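Local coordinates for protein CyaB (Pseudomonas aeruginosa, PDB 3R5G) that probably converts ATP to cyclic AMP through an adenylyl cyclase catalytic domain, the part of this longer membrane protein described here, at residues A[6-12]-A[115-121]; A[12-16]-A[142-146]. One frame throughout, in Å; residues are numbered along the deposited sequence.

Both contacts lie in the adenylate and guanylate cyclase catalytic domain, and both use strand 6-18. Their centres are about 14 Å apart. Contact 1 takes the first half of the strand and pairs it edge to edge with strands 109-116 and 118-124. Contact 2 takes the next residues and covers one side of them with helix 137-148. Val12 belongs to both. Along the chain the segments alternate: 6-12, 12-16, 115-121, 142-146. The two contacts also touch directly, where Asn115 CB packs on Ala142 N. The first strand of the domain is thus paired into the sheet and packed on one face by a helix from much later in the chain.

Contact 1: A[6-12]-A[115-121]; sequences QRKKLTV and NTGYCTV
The Tyr118 ring has the side chain of Lys9 over one face. Lys9 CB lies 4.1 Å from the Tyr118 ring centroid and 20° off the ring normal, a CH-pi contact. The Arg7 guanidinium has Tyr118 CB over one face, 3.4 Å above the plane and towards its rim. The guanidinium and ring planes are nearly parallel, 7° apart, but the two groups are offset, and NH1 meets the ring obliquely. These groups sit on an antiparallel strand pair in the sheet of the class III nucleotidyl cyclase domain. Strand 6-12 pairs first with 118-121 and then with 115-116, and the chain turns a corner at Gly117. Backbone bonds run in both directions at Gln6-Val121, Lys8-Cys119, Leu10-Gly117 and Val12-Asn115.

The Lys9 chain bends at chi3 (-86°), and its CE comes to 3.5 Å from Tyr118 CE2. A water accepts a weak bond from Arg7 NH2 and donates to Tyr118 O. Arg7 also makes a long, weak ion pair with Glu25 of the second subunit. Further along the same side, the hydroxyls Thr11 OG1 and Thr116 OG1 are hydrogen-bonded at 2.8 Å. Thr116 OG1 has a second partner in Thr160.

The other side carries Lys8, Leu10, Val12, Asn115, Cys119 and Val121. Lys8 NZ forms a salt bridge with Asp68, while its CD rests near Val121 CG2. Strand 129-135 and helix 137-148 cover the apolar part. Leu10 CD1 touches both Cys119 CB, at 3.7 Å, and Val121 CG2, at 4.1 Å. Next to it, Cys119 SG lies 3.9 Å from Val12 CG2.

Contact 2: A[12-16]-A[142-146]; sequences VFFSD and ASRLE
Val12 meets the helix with its CG1 branch, 3.8 Å from Ala142 CB. Phe13 turns away and packs on helix 74-100. Phe14 carries most of the strand's share. Ala142 CB sits at the edge of its ring, in the plane, 3.6 Å from Phe14 CD1. Ser143 lies over one face, with its CB 4.0 Å from the ring centroid and 14° off the normal. Phe14 CB also rests on Glu146 CB at 3.8 Å. The last residue of the segment, Asp16, is acidic. Its CB points to one side, but chi1 of 68° places the carboxylate nearer the helix. The Glu146 chain bends at chi2 (-104°), and the two carboxylates come together with steeply crossed planes. Asp16 OD2 is 2.8 Å from Glu146 OE2. Arg111 forms a salt bridge with Asp16 OD2 and a long, weak ion pair with Glu146 OE1. Arg18 bridges to Asp16 OD1. The segment axes approach to 7.5 Å, with the helix and strand running roughly the same way. The arrangement is a helix packed on the central sheet, as in the alpha/beta catalytic domain of class III nucleotidyl cyclases.

Contact 1: A[6-12]-A[115-121]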
loop_
_atom_site.group_PDB
_atom_site.type_symbol
_atom_site.label_atom_id
_atom_site.label_comp_id
_atom_site.label_asym_id
_atom_site.label_seq_id
_atom_site.Cartn_x
_atom_site.Cartn_y
_atom_site.Cartn_z
ATOM N N GLN A 6 9.837 18.740 2.630
ATOM C CA GLN A 6 8.961 19.920 2.781
ATOM C C GLN A 6 7.488 19.579 2.975
ATOM O O GLN A 6 7.135 18.449 2.711
ATOM C CB GLN A 6 9.024 20.829 1.563
ATOM C CG GLN A 6 9.570 20.233 0.335
ATOM C CD GLN A 6 10.586 21.190 -0.333
ATOM O OE1 GLN A 6 11.742 21.269 0.084
ATOM N NE2 GLN A 6 10.152 21.910 -1.364
ATOM N N ARG A 7 6.707 20.525 3.457
ATOM C CA ARG A 7 5.233 20.377 3.612
ATOM C C ARG A 7 4.642 21.183 2.495
ATOM O O ARG A 7 4.943 22.357 2.392
ATOM C CB ARG A 7 4.761 20.972 4.927
ATOM C CG ARG A 7 3.373 20.527 5.313
ATOM C CD ARG A 7 3.344 19.949 6.732
ATOM N NE ARG A 7 1.964 19.752 7.164
ATOM C CZ ARG A 7 1.045 20.715 7.127
ATOM N NH1 ARG A 7 1.385 21.923 6.687
ATOM N NH2 ARG A 7 -0.219 20.474 7.526
ATOM N N LYS A 8 3.809 20.567 1.635
ATOM C CA LYS A 8 3.336 21.252 0.426
ATOM C C LYS A 8 1.885 20.813 0.141
ATOM O O LYS A 8 1.563 19.665 0.483
ATOM C CB LYS A 8 4.202 20.860 -0.757
ATOM C CG LYS A 8 5.603 21.474 -0.661
ATOM C CD LYS A 8 6.485 20.788 -1.728
ATOM C CE LYS A 8 6.227 21.387 -3.085
ATOM N NZ LYS A 8 7.598 21.654 -3.684
ATOM N N LYS A 9 1.110 21.693 -0.494
ATOM C CA LYS A 9 -0.324 21.335 -0.875
ATOM C C LYS A 9 -0.176 20.498 -2.153
ATOM O O LYS A 9 0.364 20.969 -3.158
ATOM C CB LYS A 9 -1.093 22.585 -1.155
ATOM C CG LYS A 9 -2.603 22.154 -1.449
ATOM C CD LYS A 9 -3.444 23.374 -1.450
ATOM C CE LYS A 9 -3.927 23.755 -0.083
ATOM N NZ LYS A 9 -4.953 24.851 -0.308
ATOM N N LEU A 10 -0.640 19.257 -2.112
ATOM C CA LEU A 10 -0.615 18.344 -3.229
ATOM C C LEU A 10 -2.025 17.834 -3.499
ATOM O O LEU A 10 -2.835 17.801 -2.607
ATOM C CB LEU A 10 0.256 17.160 -2.933
ATOM C CG LEU A 10 1.679 17.401 -2.427
ATOM C CD1 LEU A 10 2.355 16.060 -2.223
ATOM C CD2 LEU A 10 2.430 18.151 -3.448
ATOM N N THR A 11 -2.253 17.415 -4.753
ATOM C CA THR A 11 -3.398 16.503 -5.052
ATOM C C THR A 11 -2.778 15.137 -5.218
ATOM O O THR A 11 -1.839 14.914 -6.018
ATOM C CB THR A 11 -4.216 17.019 -6.227
ATOM O OG1 THR A 11 -4.838 18.250 -5.885
ATOM C CG2 THR A 11 -5.396 15.988 -6.542
ATOM N N VAL A 12 -3.350 14.183 -4.515
ATOM C CA VAL A 12 -2.851 12.811 -4.437
ATOM C C VAL A 12 -3.863 11.816 -4.985
ATOM O O VAL A 12 -5.064 11.955 -4.675
ATOM C CB VAL A 12 -2.516 12.366 -2.951
ATOM C CG1 VAL A 12 -2.042 10.952 -2.882
ATOM C CG2 VAL A 12 -1.552 13.404 -2.310
ATOM N N ASN A 115 -7.513 13.165 -3.297
ATOM C CA ASN A 115 -7.716 14.139 -2.262
ATOM C C ASN A 115 -6.687 15.207 -2.428
ATOM O O ASN A 115 -5.584 14.942 -2.945
ATOM C CB ASN A 115 -7.544 13.438 -0.888
ATOM C CG ASN A 115 -7.619 14.407 0.295
ATOM O OD1 ASN A 115 -8.561 15.219 0.381
ATOM N ND2 ASN A 115 -6.607 14.383 1.149
ATOM N N THR A 116 -6.905 16.389 -1.939
ATOM C CA THR A 116 -5.977 17.518 -1.992
ATOM C C THR A 116 -5.784 18.045 -0.577
ATOM O O THR A 116 -6.710 18.150 0.186
ATOM C CB THR A 116 -6.608 18.622 -2.788
ATOM O OG1 THR A 116 -6.941 18.163 -4.105
ATOM C CG2 THR A 116 -5.707 19.941 -2.876
ATOM N N GLY A 117 -4.544 18.283 -0.205
ATOM C CA GLY A 117 -4.233 18.880 1.127
ATOM C C GLY A 117 -2.732 18.864 1.335
ATOM O O GLY A 117 -1.946 18.460 0.454
ATOM N N TYR A 118 -2.327 19.434 2.499
ATOM C CA TYR A 118 -0.891 19.505 2.783
ATOM C C TYR A 118 -0.318 18.214 3.142
ATOM O O TYR A 118 -0.827 17.473 3.985
ATOM C CB TYR A 118 -0.694 20.551 3.947
ATOM C CG TYR A 118 -0.867 21.960 3.403
ATOM C CD1 TYR A 118 0.220 22.679 2.798
ATOM C CD2 TYR A 118 -2.070 22.625 3.475
ATOM C CE1 TYR A 118 0.051 23.973 2.241
ATOM C CE2 TYR A 118 -2.198 23.910 2.976
ATOM C CZ TYR A 118 -1.150 24.560 2.352
ATOM O OH TYR A 118 -1.334 25.862 1.843
ATOM N N CYS A 119 0.804 17.882 2.490
ATOM C CA CYS A 119 1.504 16.617 2.650
ATOM C C CYS A 119 2.980 16.854 2.902
ATOM O O CYS A 119 3.447 17.894 2.568
ATOM C CB CYS A 119 1.424 15.780 1.346
ATOM S SG CYS A 119 -0.271 15.316 0.878
ATOM N N THR A 120 3.668 15.894 3.488
ATOM C CA THR A 120 5.147 15.998 3.669
ATOM C C THR A 120 5.802 15.219 2.559
ATOM O O THR A 120 5.530 14.000 2.322
ATOM C CB THR A 120 5.555 15.424 5.025
ATOM O OG1 THR A 120 4.829 16.089 6.060
ATOM C CG2 THR A 120 7.077 15.453 5.197
ATOM N N VAL A 121 6.741 15.872 1.853
ATOM C CA VAL A 121 7.418 15.220 0.710
ATOM C C VAL A 121 8.926 15.191 0.910
ATOM O O VAL A 121 9.482 16.176 1.363
ATOM C CB VAL A 121 7.324 15.976 -0.657
ATOM C CG1 VAL A 121 7.510 14.962 -1.893
ATOM C CG2 VAL A 121 6.094 16.816 -0.677
HETATM O O HOH W 1 -1.712 18.239 6.669
#

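Contact 2: A[12-16]-A[142-146]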
loop_
_atom_site.group_PDB
_atom_site.type_symbol
_atom_site.label_atom_id
_atom_site.label_comp_id
_atom_site.label_asym_id
_atom_site.label_seq_id
_atom_site.Cartn_x
_atom_site.Cartn_y
_atom_site.Cartn_z
ATOM N N VAL A 12 -3.350 14.183 -4.515
ATOM C CA VAL A 12 -2.851 12.811 -4.437
ATOM C C VAL A 12 -3.863 11.816 -4.985
ATOM O O VAL A 12 -5.064 11.955 -4.675
ATOM C CB VAL A 12 -2.516 12.366 -2.951
ATOM C CG1 VAL A 12 -2.042 10.952 -2.882
ATOM C CG2 VAL A 12 -1.552 13.404 -2.310
ATOM N N PHE A 13 -3.435 10.919 -5.875
ATOM C CA PHE A 13 -4.299 10.017 -6.631
ATOM C C PHE A 13 -3.849 8.596 -6.329
ATOM O O PHE A 13 -2.631 8.278 -6.362
ATOM C CB PHE A 13 -4.023 10.339 -8.136
ATOM C CG PHE A 13 -4.567 9.320 -9.045
ATOM C CD1 PHE A 13 -5.816 9.570 -9.676
ATOM C CD2 PHE A 13 -3.891 8.099 -9.310
ATOM C CE1 PHE A 13 -6.327 8.637 -10.582
ATOM C CE2 PHE A 13 -4.455 7.120 -10.242
ATOM C CZ PHE A 13 -5.673 7.391 -10.872
ATOM N N PHE A 14 -4.836 7.732 -6.014
ATOM C CA PHE A 14 -4.623 6.331 -5.963
ATOM C C PHE A 14 -5.580 5.600 -6.832
ATOM O O PHE A 14 -6.760 5.988 -6.896
ATOM C CB PHE A 14 -4.837 5.743 -4.515
ATOM C CG PHE A 14 -3.721 6.060 -3.536
ATOM C CD1 PHE A 14 -3.688 7.233 -2.884
ATOM C CD2 PHE A 14 -2.656 5.148 -3.356
ATOM C CE1 PHE A 14 -2.702 7.501 -1.921
ATOM C CE2 PHE A 14 -1.592 5.479 -2.498
ATOM C CZ PHE A 14 -1.670 6.628 -1.719
ATOM N N SER A 15 -5.150 4.521 -7.428
ATOM C CA SER A 15 -6.101 3.664 -8.166
ATOM C C SER A 15 -5.774 2.215 -8.012
ATOM O O SER A 15 -4.655 1.858 -7.676
ATOM C CB SER A 15 -6.107 3.997 -9.634
ATOM O OG SER A 15 -4.814 3.684 -10.255
ATOM N N ASP A 16 -6.759 1.349 -8.260
ATOM C CA ASP A 16 -6.436 -0.052 -8.424
ATOM C C ASP A 16 -7.424 -0.675 -9.401
ATOM O O ASP A 16 -8.397 0.003 -9.842
ATOM C CB ASP A 16 -6.444 -0.819 -7.079
ATOM C CG ASP A 16 -7.811 -0.953 -6.460
ATOM O OD1 ASP A 16 -8.751 -1.436 -7.074
ATOM O OD2 ASP A 16 -7.943 -0.522 -5.298
ATOM N N ALA A 142 -6.585 10.003 0.545
ATOM C CA ALA A 142 -6.727 9.566 -0.860
ATOM C C ALA A 142 -6.813 8.062 -0.985
ATOM O O ALA A 142 -7.602 7.560 -1.747
ATOM C CB ALA A 142 -5.600 10.089 -1.775
ATOM N N SER A 143 -5.969 7.354 -0.251
ATOM C CA SER A 143 -5.993 5.913 -0.209
ATOM C C SER A 143 -7.345 5.365 0.318
ATOM O O SER A 143 -7.897 4.398 -0.252
ATOM C CB SER A 143 -4.822 5.408 0.642
ATOM O OG SER A 143 -4.961 3.975 0.661
ATOM N N ARG A 144 -7.832 6.014 1.347
ATOM C CA ARG A 144 -9.129 5.556 1.889
ATOM C C ARG A 144 -10.255 5.821 0.936
ATOM O O ARG A 144 -11.255 5.030 0.874
ATOM C CB ARG A 144 -9.363 6.299 3.210
ATOM C CG ARG A 144 -8.395 5.844 4.354
ATOM C CD ARG A 144 -8.242 4.285 4.499
ATOM N NE ARG A 144 -8.138 3.972 5.933
ATOM C CZ ARG A 144 -7.778 2.803 6.474
ATOM N NH1 ARG A 144 -7.466 1.752 5.714
ATOM N NH2 ARG A 144 -7.728 2.683 7.803
ATOM N N LEU A 145 -10.211 6.917 0.195
ATOM C CA LEU A 145 -11.262 7.137 -0.801
ATOM C C LEU A 145 -11.189 6.065 -1.880
ATOM O O LEU A 145 -12.208 5.589 -2.432
ATOM C CB LEU A 145 -11.230 8.560 -1.400
ATOM C CG LEU A 145 -11.415 9.729 -0.444
ATOM C CD1 LEU A 145 -11.386 11.078 -1.179
ATOM C CD2 LEU A 145 -12.672 9.555 0.400
ATOM N N GLU A 146 -9.960 5.694 -2.304
ATOM C CA GLU A 146 -9.845 4.693 -3.284
ATOM C C GLU A 146 -10.467 3.372 -2.740
ATOM O O GLU A 146 -11.203 2.695 -3.484
ATOM C CB GLU A 146 -8.377 4.583 -3.656
ATOM C CG GLU A 146 -8.097 3.586 -4.756
ATOM C CD GLU A 146 -7.501 2.301 -4.233
ATOM O OE1 GLU A 146 -7.946 1.822 -3.211
ATOM O OE2 GLU A 146 -6.475 1.749 -4.765
#